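Local coordinates for XisI protein-like (PDB 2NLV) that is of unknown function but resembles XisI, which probably acts with XisF and XisH in the site-specific recombination of nitrogen-fixation genes in cyanobacteria, at residues Val29-Ile34 with Tyr42-Val47; Cys58-Asp63 with Asn74-Asn79; Glu92-Gly97 with Thr107-Ala112. One frame throughout, in Å; residues are numbered along the deposited sequence.

Interaction 1: Val29-Ile34 with Tyr42-Val47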
ATOM      1  N   VAL A  29      12.913 -11.047  -2.828  1.00 16.15           N
ATOM      2  CA  VAL A  29      12.081  -9.972  -2.354  1.00 11.90           C
ATOM      3  C   VAL A  29      11.713  -9.037  -3.519  1.00 10.30           C
ATOM      4  O   VAL A  29      12.578  -8.473  -4.153  1.00 12.18           O
ATOM      5  CB  VAL A  29      12.751  -9.228  -1.174  1.00 12.15           C
ATOM      6  CG1 VAL A  29      11.971  -8.015  -0.777  1.00 14.43           C
ATOM      7  CG2 VAL A  29      12.829 -10.213   0.056  1.00 13.52           C
ATOM      8  N   GLU A  30      10.429  -8.912  -3.797  0.50  9.78           N
ATOM      9  CA  GLU A  30       9.951  -8.006  -4.808  0.50  9.70           C
ATOM     10  C   GLU A  30      10.051  -6.568  -4.296  0.50  8.75           C
ATOM     11  O   GLU A  30       9.974  -6.307  -3.069  0.50  7.91           O
ATOM     12  CB  GLU A  30       8.489  -8.299  -5.141  0.50 12.15           C
ATOM     13  CG  GLU A  30       8.265  -9.670  -5.772  0.50 16.37           C
ATOM     14  CD  GLU A  30       6.803  -9.954  -6.034  0.50 13.98           C
ATOM     15  OE1 GLU A  30       5.924  -9.402  -5.297  0.50 12.61           O
ATOM     16  OE2 GLU A  30       6.543 -10.718  -6.983  0.50 18.09           O
ATOM     17  N   VAL A  31      10.267  -5.662  -5.244  1.00  7.69           N
ATOM     18  CA  VAL A  31      10.033  -4.240  -5.049  1.00  8.98           C
ATOM     19  C   VAL A  31       8.711  -3.874  -5.711  1.00  9.16           C
ATOM     20  O   VAL A  31       8.562  -3.949  -6.946  1.00 12.06           O
ATOM     21  CB  VAL A  31      11.148  -3.472  -5.777  1.00 10.13           C
ATOM     22  CG1 VAL A  31      10.762  -1.985  -5.921  1.00 13.63           C
ATOM     23  CG2 VAL A  31      12.462  -3.710  -5.121  1.00 14.02           C
ATOM     24  N   GLN A  32       7.747  -3.505  -4.897  1.00  7.40           N
ATOM     25  CA  GLN A  32       6.447  -3.130  -5.377  1.00  8.19           C
ATOM     26  C   GLN A  32       6.276  -1.632  -5.382  1.00  8.62           C
ATOM     27  O   GLN A  32       6.423  -0.975  -4.344  1.00 10.29           O
ATOM     28  CB  GLN A  32       5.328  -3.754  -4.550  1.00  8.58           C
ATOM     29  CG  GLN A  32       5.362  -5.278  -4.504  1.00  9.82           C
ATOM     30  CD  GLN A  32       4.058  -5.877  -4.035  1.00 10.83           C
ATOM     31  OE1 GLN A  32       3.136  -5.171  -3.625  1.00 11.02           O
ATOM     32  NE2 GLN A  32       3.965  -7.220  -4.134  1.00 11.12           N
ATOM     33  N   LEU A  33       5.943  -1.093  -6.538  1.00  7.87           N
ATOM     34  CA  LEU A  33       5.530   0.277  -6.658  1.00  9.08           C
ATOM     35  C   LEU A  33       4.017   0.266  -6.796  1.00  9.33           C
ATOM     36  O   LEU A  33       3.471  -0.312  -7.748  1.00  9.95           O
ATOM     37  CB  LEU A  33       6.172   0.913  -7.883  1.00 12.67           C
ATOM     38  CG  LEU A  33       7.544   1.469  -7.645  1.00 13.95           C
ATOM     39  CD1 LEU A  33       8.055   1.965  -9.004  1.00 15.95           C
ATOM     40  CD2 LEU A  33       7.540   2.655  -6.686  1.00 16.44           C
ATOM     41  N   ILE A  34       3.349   0.778  -5.794  1.00  8.37           N
ATOM     42  CA  ILE A  34       1.905   0.723  -5.669  1.00  8.72           C
ATOM     43  C   ILE A  34       1.407   2.144  -5.871  1.00  8.93           C
ATOM     44  O   ILE A  34       1.463   2.968  -4.934  1.00  8.75           O
ATOM     45  CB  ILE A  34       1.450   0.157  -4.311  1.00  9.29           C
ATOM     46  CG1 ILE A  34       2.067  -1.222  -4.061  1.00  8.63           C
ATOM     47  CG2 ILE A  34      -0.074   0.086  -4.258  1.00 11.29           C
ATOM     48  CD1 ILE A  34       1.709  -1.902  -2.836  1.00 11.39           C
ATOM     49  N   TYR A  42       0.220   6.193  -2.782  1.00  6.41           N
ATOM     50  CA  TYR A  42       1.441   5.860  -3.475  1.00  6.41           C
ATOM     51  C   TYR A  42       2.431   5.230  -2.511  1.00  7.09           C
ATOM     52  O   TYR A  42       2.838   5.905  -1.552  1.00  8.85           O
ATOM     53  CB  TYR A  42       2.045   7.122  -4.119  1.00  7.68           C
ATOM     54  CG  TYR A  42       1.059   7.898  -5.019  1.00  7.12           C
ATOM     55  CD1 TYR A  42       0.828   7.512  -6.338  1.00  8.07           C
ATOM     56  CD2 TYR A  42       0.320   8.980  -4.524  1.00  9.08           C
ATOM     57  CE1 TYR A  42      -0.072   8.235  -7.122  1.00  9.09           C
ATOM     58  CE2 TYR A  42      -0.548   9.683  -5.301  1.00  7.20           C
ATOM     59  CZ  TYR A  42      -0.739   9.279  -6.578  1.00  7.40           C
ATOM     60  OH  TYR A  42      -1.647   9.955  -7.415  1.00  8.81           O
ATOM     61  N   GLN A  43       2.855   3.999  -2.761  0.50  7.22           N
ATOM     62  CA  GLN A  43       3.748   3.267  -1.868  0.50  8.14           C
ATOM     63  C   GLN A  43       4.927   2.638  -2.609  0.50  6.76           C
ATOM     64  O   GLN A  43       4.811   2.246  -3.771  0.50  7.96           O
ATOM     65  CB  GLN A  43       3.016   2.112  -1.135  0.50 10.82           C
ATOM     66  CG  GLN A  43       1.814   2.514  -0.315  0.50  9.80           C
ATOM     67  CD  GLN A  43       1.222   1.358   0.510  0.50  7.76           C
ATOM     68  OE1 GLN A  43       0.208   1.542   1.204  0.50 11.77           O
ATOM     69  NE2 GLN A  43       1.858   0.188   0.466  0.50  6.92           N
ATOM     70  N   TRP A  44       6.032   2.484  -1.900  1.00  6.62           N
ATOM     71  CA  TRP A  44       7.086   1.555  -2.250  1.00  6.97           C
ATOM     72  C   TRP A  44       7.176   0.531  -1.144  1.00  7.17           C
ATOM     73  O   TRP A  44       7.412   0.868  -0.002  1.00  7.88           O
ATOM     74  CB  TRP A  44       8.394   2.249  -2.423  1.00  9.68           C
ATOM     75  CG  TRP A  44       9.575   1.232  -2.438  1.00 13.35           C
ATOM     76  CD1 TRP A  44       9.533  -0.097  -2.814  1.00 13.95           C
ATOM     77  CD2 TRP A  44      10.875   1.479  -2.013  1.00 19.54           C
ATOM     78  NE1 TRP A  44      10.765  -0.682  -2.629  1.00 18.76           N
ATOM     79  CE2 TRP A  44      11.614   0.287  -2.156  1.00  8.83           C
ATOM     80  CE3 TRP A  44      11.505   2.596  -1.555  1.00 12.86           C
ATOM     81  CZ2 TRP A  44      12.971   0.199  -1.807  1.00 16.51           C
ATOM     82  CZ3 TRP A  44      12.892   2.492  -1.208  1.00 18.27           C
ATOM     83  CH2 TRP A  44      13.563   1.335  -1.320  1.00 12.97           C
HETATM   84  N   MSE A  45       6.907  -0.708  -1.486  1.00  8.62           N
HETATM   85  CA  MSE A  45       7.008  -1.856  -0.552  1.00  8.66           C
HETATM   86  C   MSE A  45       8.028  -2.889  -0.949  1.00  9.60           C
HETATM   87  O   MSE A  45       8.411  -3.028  -2.138  1.00 12.62           O
HETATM   88  CB  MSE A  45       5.687  -2.619  -0.400  1.00 10.34           C
HETATM   89  CG  MSE A  45       4.531  -1.846   0.190  1.00  8.92           C
HETATM   90 SE   MSE A  45       3.172  -3.066   0.751  0.75 14.38          SE
HETATM   91  CE  MSE A  45       4.130  -3.822   2.259  1.00 13.89           C
ATOM     92  N   ASN A  46       8.521  -3.632   0.009  1.00  6.79           N
ATOM     93  CA  ASN A  46       9.277  -4.849  -0.269  1.00  8.74           C
ATOM     94  C   ASN A  46       8.435  -6.013   0.209  1.00  6.91           C
ATOM     95  O   ASN A  46       7.915  -5.980   1.308  1.00  7.21           O
ATOM     96  CB  ASN A  46      10.603  -4.900   0.493  1.00  9.25           C
ATOM     97  CG  ASN A  46      11.583  -3.855   0.061  1.00 16.23           C
ATOM     98  OD1 ASN A  46      12.265  -3.258   0.910  1.00 20.41           O
ATOM     99  ND2 ASN A  46      11.679  -3.645  -1.227  1.00 16.74           N
ATOM    100  N   VAL A  47       8.249  -7.018  -0.638  1.00  6.50           N
ATOM    101  CA  VAL A  47       7.381  -8.134  -0.362  1.00  5.97           C
ATOM    102  C   VAL A  47       8.040  -9.446  -0.778  1.00  6.32           C
ATOM    103  O   VAL A  47       8.384  -9.628  -1.940  1.00  7.28           O
ATOM    104  CB  VAL A  47       6.020  -8.019  -1.084  1.00  7.53           C
ATOM    105  CG1 VAL A  47       5.131  -9.224  -0.807  1.00  9.21           C
ATOM    106  CG2 VAL A  47       5.264  -6.724  -0.680  1.00  9.45           C
TER
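An antiparallel beta pairing joins V29-I34 to Y42-V47, the two arms of the hairpin of strands 29-36 and 41-47, in a largely buried part of the sheet that borders the second subunit. Six backbone hydrogen bonds hold it, two in each of the pairs E30-V47, Q32-M45 and I34-Q43. The straightest, I34 N to Q43 O (2.9 Å, 175°), lies in the carbonyl plane, whereas E30 N meets V47 O from above the carbonyl plane of V47, at 150°. Between these pairs, CA-H groups lean on the same carbonyls, as where N46 CA stands 3.2 Å from E30 O. As a regular antiparallel beta hairpin, it presents two different faces. On the face bearing V31, L33, W44 and N46, V31 CG1, anti to its backbone N (chi1 165°), comes obliquely to the indole, 3.5 Å from W44 NE1, and Q32 O lies at the ring edge. On the other face, the extended chain of Q32 lays its amide obliquely against V47, with Q32 CD 3.7 Å from V47 CG2. Q32 NE2 donates to E30 OE1 (3.2 Å) and to D63 of the second subunit, bonds that fix the rotation of the amide; E30 OE2 forms a salt bridge with K65 of that subunit. I34 CD1 reaches the SE of selenomethionine M45 at 4.0 Å, and Q43 of the second subunit packs against both residues.

Interaction 2: Cys58-Asp63 with Asn74-Asn79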
ATOM      1  N   CYS A  58       6.469  -1.510   4.080  1.00  8.05           N
ATOM      2  CA  CYS A  58       6.351  -0.322   3.305  1.00  7.13           C
ATOM      3  C   CYS A  58       7.490   0.610   3.661  1.00  8.51           C
ATOM      4  O   CYS A  58       7.594   1.017   4.801  1.00  8.52           O
ATOM      5  CB  CYS A  58       5.009   0.337   3.529  1.00 10.30           C
ATOM      6  SG  CYS A  58       4.887   1.862   2.496  1.00  9.34           S
ATOM      7  N   VAL A  59       8.337   0.906   2.681  1.00  7.06           N
ATOM      8  CA  VAL A  59       9.491   1.751   2.910  1.00  8.08           C
ATOM      9  C   VAL A  59       9.120   3.238   2.918  1.00  7.48           C
ATOM     10  O   VAL A  59       9.528   3.956   3.766  1.00  7.71           O
ATOM     11  CB  VAL A  59      10.604   1.480   1.914  1.00  8.44           C
ATOM     12  CG1 VAL A  59      11.846   2.330   2.285  1.00 11.11           C
ATOM     13  CG2 VAL A  59      10.906  -0.051   1.864  1.00 10.38           C
ATOM     14  N   ILE A  60       8.348   3.679   1.936  0.50  6.94           N
ATOM     15  CA  ILE A  60       7.755   5.022   1.935  0.50  7.05           C
ATOM     16  C   ILE A  60       6.341   4.957   1.415  0.50  7.10           C
ATOM     17  O   ILE A  60       6.001   4.166   0.541  0.50  6.69           O
ATOM     18  CB  ILE A  60       8.508   6.035   1.064  0.50  8.85           C
ATOM     19  CG1 ILE A  60       9.963   6.156   1.494  0.50  8.03           C
ATOM     20  CG2 ILE A  60       7.797   7.419   1.137  0.50  5.59           C
ATOM     21  CD1 ILE A  60      10.769   7.091   0.644  0.50 11.30           C
ATOM     22  N   HIS A  61       5.520   5.838   1.968  1.00  7.34           N
ATOM     23  CA  HIS A  61       4.120   5.978   1.536  1.00  7.03           C
ATOM     24  C   HIS A  61       3.782   7.465   1.509  1.00  7.83           C
ATOM     25  O   HIS A  61       3.973   8.169   2.507  1.00  6.93           O
ATOM     26  CB  HIS A  61       3.248   5.239   2.534  1.00  6.23           C
ATOM     27  CG  HIS A  61       1.766   5.288   2.308  1.00  7.50           C
ATOM     28  ND1 HIS A  61       0.944   4.360   2.891  1.00  9.18           N
ATOM     29  CD2 HIS A  61       0.941   6.126   1.616  1.00 11.64           C
ATOM     30  CE1 HIS A  61      -0.319   4.597   2.565  1.00 11.98           C
ATOM     31  NE2 HIS A  61      -0.359   5.675   1.808  1.00  9.46           N
ATOM     32  N   PHE A  62       3.271   7.938   0.361  1.00  7.19           N
ATOM     33  CA  PHE A  62       2.672   9.271   0.202  1.00  7.15           C
ATOM     34  C   PHE A  62       1.220   9.166  -0.183  1.00  7.50           C
ATOM     35  O   PHE A  62       0.890   8.362  -1.062  1.00  8.11           O
ATOM     36  CB  PHE A  62       3.349  10.022  -0.908  1.00  9.39           C
ATOM     37  CG  PHE A  62       4.758  10.376  -0.660  1.00 10.33           C
ATOM     38  CD1 PHE A  62       5.078  11.466   0.132  1.00 13.47           C
ATOM     39  CD2 PHE A  62       5.755   9.728  -1.367  1.00 11.88           C
ATOM     40  CE1 PHE A  62       6.438  11.857   0.283  1.00 14.71           C
ATOM     41  CE2 PHE A  62       7.096  10.116  -1.215  1.00 16.10           C
ATOM     42  CZ  PHE A  62       7.381  11.165  -0.396  1.00 10.81           C
ATOM     43  N   ASP A  63       0.370   9.984   0.407  1.00  6.60           N
ATOM     44  CA  ASP A  63      -0.978  10.232  -0.117  1.00  7.36           C
ATOM     45  C   ASP A  63      -1.054  11.652  -0.640  1.00  7.42           C
ATOM     46  O   ASP A  63      -0.265  12.482  -0.255  1.00  8.05           O
ATOM     47  CB  ASP A  63      -2.023  10.025   0.935  1.00  7.93           C
ATOM     48  CG  ASP A  63      -2.004   8.603   1.501  1.00  9.17           C
ATOM     49  OD1 ASP A  63      -2.020   7.649   0.684  1.00  8.68           O
ATOM     50  OD2 ASP A  63      -2.007   8.484   2.735  1.00 10.20           O
ATOM     51  N   ASN A  74       8.268   6.499   6.345  1.00  7.30           N
ATOM     52  CA  ASN A  74       9.601   6.647   5.797  1.00  7.76           C
ATOM     53  C   ASN A  74      10.561   5.849   6.633  1.00  9.52           C
ATOM     54  O   ASN A  74      10.944   6.262   7.730  1.00  9.56           O
ATOM     55  CB  ASN A  74      10.061   8.086   5.805  1.00 10.03           C
ATOM     56  CG  ASN A  74      11.482   8.213   5.344  1.00 10.01           C
ATOM     57  OD1 ASN A  74      11.966   7.418   4.540  1.00  9.86           O
ATOM     58  ND2 ASN A  74      12.143   9.279   5.809  1.00 10.70           N
ATOM     59  N   LEU A  75      10.935   4.674   6.116  1.00  7.15           N
ATOM     60  CA  LEU A  75      11.951   3.829   6.798  1.00  9.31           C
ATOM     61  C   LEU A  75      13.342   4.086   6.322  1.00 11.52           C
ATOM     62  O   LEU A  75      14.262   3.394   6.750  1.00 12.57           O
ATOM     63  CB  LEU A  75      11.585   2.348   6.615  1.00  8.81           C
ATOM     64  CG  LEU A  75      10.190   1.931   7.030  1.00 12.15           C
ATOM     65  CD1 LEU A  75       9.911   0.386   6.928  1.00 14.74           C
ATOM     66  CD2 LEU A  75       9.900   2.439   8.423  1.00 13.23           C
ATOM     67  N   THR A  76      13.581   5.020   5.439  1.00  9.66           N
ATOM     68  CA  THR A  76      14.926   5.341   4.978  1.00 10.33           C
ATOM     69  C   THR A  76      15.583   6.358   5.912  1.00 13.06           C
ATOM     70  O   THR A  76      14.960   6.884   6.813  1.00 15.93           O
ATOM     71  CB  THR A  76      14.892   5.957   3.588  1.00 11.24           C
ATOM     72  OG1 THR A  76      14.488   7.335   3.684  1.00 11.10           O
ATOM     73  CG2 THR A  76      13.951   5.191   2.637  1.00 14.42           C
ATOM     74  N   ASP A  77      16.855   6.628   5.704  1.00 16.05           N
ATOM     75  CA  ASP A  77      17.466   7.710   6.478  1.00 18.18           C
ATOM     76  C   ASP A  77      17.542   8.979   5.638  1.00 20.20           C
ATOM     77  O   ASP A  77      18.307   9.893   5.982  1.00 23.02           O
ATOM     78  CB  ASP A  77      18.814   7.306   7.111  1.00 24.34           C
ATOM     79  CG  ASP A  77      19.784   6.829   6.116  1.00 29.75           C
ATOM     80  OD1 ASP A  77      19.519   7.006   4.906  1.00 24.22           O
ATOM     81  OD2 ASP A  77      20.838   6.283   6.558  1.00 42.79           O
ATOM     82  N   ARG A  78      16.810   9.012   4.495  0.50 16.78           N
ATOM     83  CA  ARG A  78      16.580  10.220   3.643  0.50 13.57           C
ATOM     84  C   ARG A  78      15.430  11.070   4.272  0.50 11.19           C
ATOM     85  O   ARG A  78      14.738  10.637   5.182  0.50 11.62           O
ATOM     86  CB  ARG A  78      16.255   9.896   2.135  0.50 15.00           C
ATOM     87  CG  ARG A  78      17.475   9.699   1.162  0.50 13.66           C
ATOM     88  CD  ARG A  78      17.194   9.060  -0.195  0.50 12.68           C
ATOM     89  NE  ARG A  78      16.478   9.925  -1.135  0.50  9.39           N
ATOM     90  CZ  ARG A  78      16.113   9.589  -2.389  0.50 11.75           C
ATOM     91  NH1 ARG A  78      16.371   8.382  -2.942  0.50 11.28           N
ATOM     92  NH2 ARG A  78      15.488  10.484  -3.126  0.50 12.32           N
ATOM     93  N   ASN A  79      15.302  12.288   3.769  1.00 10.68           N
ATOM     94  CA  ASN A  79      14.266  13.254   4.149  1.00  8.75           C
ATOM     95  C   ASN A  79      13.404  13.569   2.947  1.00  8.93           C
ATOM     96  O   ASN A  79      13.653  14.561   2.249  1.00  9.63           O
ATOM     97  CB  ASN A  79      14.955  14.518   4.683  1.00 10.49           C
ATOM     98  CG  ASN A  79      14.014  15.422   5.404  1.00 13.53           C
ATOM     99  OD1 ASN A  79      12.856  15.575   5.019  1.00 12.97           O
ATOM    100  ND2 ASN A  79      14.533  16.080   6.449  1.00 18.73           N
TER
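A classic beta bulge, V59 and I60 both facing W44, meets an Asx turn opened by N74 where the loop after strand 68-74 sets off toward helix 80-86. One backbone bond ties the two, L75 N to V59 O (2.8 Å), nearly straight at 170° and in the carbonyl plane. Beyond it the side chain of L75 folds along the carbonyls of the other segment. Its CB stands 3.9 Å from V59 O, CG moves on to 3.5 Å from C58 O, and CD1 ends 3.2 Å from that oxygen, which accepts a hydrogen bond from Q73 NE2. V59 CG1 and T76 CG2 meet at 3.6 Å, their side chains crossing at about a right angle. N74, its CG anti to the backbone N, lies alongside I60. Its OD1 takes T76 OG1 on a lone pair and T76 N from above the carbonyl plane, while ND2 donates to R78 O, so three bonds fix the rotation of the amide. An alanine here would remove all three and would probably loosen the loop that leads to N79, the N-cap of helix 80-86. T76 OG1 then closes an ST turn by accepting from R78 N at 3.0 Å.

Interaction 3: Glu92-Gly97 with Thr107-Ala112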
ATOM      1  N   GLU A  92       4.128  24.224   3.198  1.00 10.72           N
ATOM      2  CA  GLU A  92       2.776  24.208   3.740  1.00 10.83           C
ATOM      3  C   GLU A  92       1.819  23.168   3.091  1.00 10.38           C
ATOM      4  O   GLU A  92       0.733  22.872   3.607  1.00 11.77           O
ATOM      5  CB  GLU A  92       2.174  25.618   3.706  1.00 15.11           C
ATOM      6  CG  GLU A  92       2.057  26.202   2.347  1.00 18.47           C
ATOM      7  CD  GLU A  92       3.294  27.045   1.921  1.00 23.90           C
ATOM      8  OE1 GLU A  92       4.524  26.902   2.367  1.00 19.46           O
ATOM      9  OE2 GLU A  92       2.990  27.934   1.083  1.00 36.10           O
ATOM     10  N   ASP A  93       2.233  22.614   1.938  1.00  9.80           N
ATOM     11  CA  ASP A  93       1.461  21.604   1.243  1.00  9.49           C
ATOM     12  C   ASP A  93       1.980  20.185   1.466  1.00  8.52           C
ATOM     13  O   ASP A  93       1.559  19.261   0.766  1.00  8.35           O
ATOM     14  CB  ASP A  93       1.392  21.837  -0.258  1.00 10.26           C
ATOM     15  CG  ASP A  93       0.424  22.930  -0.655  1.00 12.42           C
ATOM     16  OD1 ASP A  93      -0.266  23.470   0.233  1.00 13.74           O
ATOM     17  OD2 ASP A  93       0.329  23.240  -1.862  1.00 11.92           O
ATOM     18  N   ILE A  94       2.858  20.036   2.448  1.00  7.82           N
ATOM     19  CA  ILE A  94       3.303  18.722   2.930  1.00  8.46           C
ATOM     20  C   ILE A  94       2.791  18.510   4.346  1.00  7.17           C
ATOM     21  O   ILE A  94       2.915  19.413   5.172  1.00  7.92           O
ATOM     22  CB  ILE A  94       4.826  18.634   2.850  1.00  8.00           C
ATOM     23  CG1 ILE A  94       5.241  18.690   1.389  1.00 10.22           C
ATOM     24  CG2 ILE A  94       5.289  17.291   3.415  1.00  9.43           C
ATOM     25  CD1 ILE A  94       6.731  19.033   1.205  1.00 10.25           C
ATOM     26  N   VAL A  95       2.164  17.389   4.607  1.00  7.20           N
ATOM     27  CA  VAL A  95       1.698  17.047   5.940  1.00  6.73           C
ATOM     28  C   VAL A  95       2.468  15.863   6.429  1.00  6.24           C
ATOM     29  O   VAL A  95       2.494  14.810   5.730  1.00  6.77           O
ATOM     30  CB  VAL A  95       0.175  16.811   5.980  1.00  7.10           C
ATOM     31  CG1 VAL A  95      -0.315  16.451   7.429  1.00  8.82           C
ATOM     32  CG2 VAL A  95      -0.615  18.036   5.432  1.00  8.24           C
ATOM     33  N   LEU A  96       3.072  15.945   7.614  1.00  5.97           N
ATOM     34  CA  LEU A  96       3.771  14.818   8.190  1.00  6.39           C
ATOM     35  C   LEU A  96       2.810  13.893   8.904  1.00  6.70           C
ATOM     36  O   LEU A  96       2.615  13.972  10.112  1.00  7.71           O
ATOM     37  CB  LEU A  96       4.884  15.311   9.093  1.00  7.05           C
ATOM     38  CG  LEU A  96       5.971  16.142   8.416  1.00  7.30           C
ATOM     39  CD1 LEU A  96       7.068  16.459   9.468  1.00  9.68           C
ATOM     40  CD2 LEU A  96       6.586  15.405   7.235  1.00  8.74           C
ATOM     41  N   GLY A  97       2.137  13.052   8.141  1.00  7.75           N
ATOM     42  CA  GLY A  97       1.184  12.079   8.672  1.00  6.76           C
ATOM     43  C   GLY A  97       1.844  11.113   9.630  1.00  9.00           C
ATOM     44  O   GLY A  97       1.215  10.661  10.591  1.00  8.40           O
ATOM     45  N   THR A 107       5.508  21.858  13.101  1.00  8.40           N
ATOM     46  CA  THR A 107       6.569  21.359  12.231  1.00  9.47           C
ATOM     47  C   THR A 107       6.952  22.426  11.214  1.00  8.73           C
ATOM     48  O   THR A 107       6.318  23.471  11.053  1.00  8.14           O
ATOM     49  CB  THR A 107       6.120  20.057  11.484  1.00  9.26           C
ATOM     50  OG1 THR A 107       5.067  20.353  10.536  1.00  8.57           O
ATOM     51  CG2 THR A 107       5.724  19.021  12.454  1.00  8.80           C
ATOM     52  N   ASP A 108       7.959  22.056  10.415  1.00 10.94           N
ATOM     53  CA  ASP A 108       8.380  22.895   9.317  1.00 12.20           C
ATOM     54  C   ASP A 108       7.413  22.878   8.133  1.00 12.15           C
ATOM     55  O   ASP A 108       7.528  23.705   7.196  1.00 14.31           O
ATOM     56  CB  ASP A 108       9.810  22.505   8.872  1.00 14.79           C
ATOM     57  CG  ASP A 108      10.889  22.953   9.839  1.00 19.32           C
ATOM     58  OD1 ASP A 108      10.698  23.940  10.555  1.00 16.20           O
ATOM     59  OD2 ASP A 108      11.959  22.295   9.840  1.00 24.93           O
ATOM     60  N   TYR A 109       6.446  21.964   8.162  1.00  9.00           N
ATOM     61  CA  TYR A 109       5.588  21.720   7.006  1.00  7.80           C
ATOM     62  C   TYR A 109       4.185  22.205   7.268  1.00  8.10           C
ATOM     63  O   TYR A 109       4.035  23.338   7.748  1.00  9.56           O
ATOM     64  CB  TYR A 109       5.690  20.251   6.621  1.00  8.97           C
ATOM     65  CG  TYR A 109       7.127  19.903   6.390  1.00 10.32           C
ATOM     66  CD1 TYR A 109       7.734  20.179   5.147  1.00 10.68           C
ATOM     67  CD2 TYR A 109       7.923  19.364   7.423  1.00 13.90           C
ATOM     68  CE1 TYR A 109       9.075  19.912   4.955  1.00 13.60           C
ATOM     69  CE2 TYR A 109       9.282  19.070   7.202  1.00 16.21           C
ATOM     70  CZ  TYR A 109       9.822  19.368   5.971  1.00 15.50           C
ATOM     71  OH  TYR A 109      11.197  19.167   5.743  1.00 17.60           O
ATOM     72  N   GLY A 110       3.153  21.416   6.959  1.00  8.78           N
ATOM     73  CA  GLY A 110       1.797  21.896   6.941  1.00  7.15           C
ATOM     74  C   GLY A 110       0.812  21.048   7.690  1.00  6.85           C
ATOM     75  O   GLY A 110       1.176  20.070   8.339  1.00  8.43           O
ATOM     76  N   VAL A 111      -0.448  21.455   7.607  1.00  8.61           N
ATOM     77  CA  VAL A 111      -1.527  20.726   8.241  1.00  8.98           C
ATOM     78  C   VAL A 111      -2.604  20.528   7.204  1.00 11.31           C
ATOM     79  O   VAL A 111      -2.591  21.152   6.156  1.00 13.13           O
ATOM     80  CB  VAL A 111      -2.107  21.493   9.429  1.00  8.30           C
ATOM     81  CG1 VAL A 111      -1.045  21.617  10.519  1.00  9.55           C
ATOM     82  CG2 VAL A 111      -2.671  22.868   8.996  1.00 13.29           C
ATOM     83  N   ALA A 112      -3.587  19.699   7.493  1.00 11.10           N
ATOM     84  CA  ALA A 112      -4.771  19.596   6.607  1.00 17.25           C
ATOM     85  C   ALA A 112      -5.457  21.011   6.433  1.00 12.70           C
ATOM     86  O   ALA A 112      -5.785  21.540   5.367  1.00 25.46           O
ATOM     87  CB  ALA A 112      -5.719  18.485   7.231  1.00 13.28           C
ATOM     88  OXT ALA A 112      -5.630  21.809   7.340  1.00 24.76           O
TER
HETATM   89  O   HOH W   1      -0.640  24.056   6.220  1.00 15.56           O
HETATM   90  O   HOH W   2       3.215  18.441   9.077  1.00  7.85           O
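The backbone of T107-A112 runs across E92-G97 and is pinned by one direct hydrogen bond, G110 N to I94 O (2.7 Å), which approaches nearly along the C=O axis although its N-H is bent to 132°. G110 is the residue that lets the two segments come so close: a beta carbon at this position would fall 2.1 Å from E92 O, a clash, so the absence of a side chain is what the geometry requires. Two waters complete the backbone join. One accepts from V111 N and donates to E92 O; the other accepts from L96 N and donates to T107 OG1 and to G110 O, the last at 2.7 Å, linking three residues through a single molecule. Strand 94-96 is the second strand of a beta-alpha-beta crossover, lying parallel to strand 68-74 with helix 80-86 between them in sequence, and the C-terminal tail meets the edge of strand 94-96 away from strand 68-74. Among the side chains Y109 does most of the work. The backbone sets Y109 CB 3.2 Å from I94 O; with CG anti to the carbonyl carbon (chi1 -55°) the ring then runs alongside I94, whose CB lies 4.0 Å from Y109 CD1. L96 crosses the ring obliquely on its other flank, L96 CD1 being 3.7 Å from Y109 CD2, while D108 CB rests over one ring face near the rim. The phenol tip continues to a hydrogen bond with E82 of helix 80-86. T107 OG1 accepts from Y109 N in an ST turn and also bonds to R104 O. Farther along, V95 CG2 packs 3.6 Å from V111 C, and K68 NZ binds the carbonyl oxygen of V111 as well as A112 O at the chain terminus.

The three contacts follow one another along the chain and share one mixed sheet. Interactions 1 and 2, with centres 11 Å apart, are in direct contact because strands 41-47 and 53-65 are neighbours: Y42 O to F62 N and W44 O to V59 N are probable hydrogen bonds, each 2.8 Å. Both also border the second subunit, so strands that pair within the sheet also face that subunit. Interaction 3 lies farther out, its centre 15 Å from that of interaction 2, which it touches only where N79 OD1 comes to 4.0 Å from Y109 OH. Interactions 1 and 3 stand on opposite sides of the chain's centre, their nearest atoms about 12 Å apart.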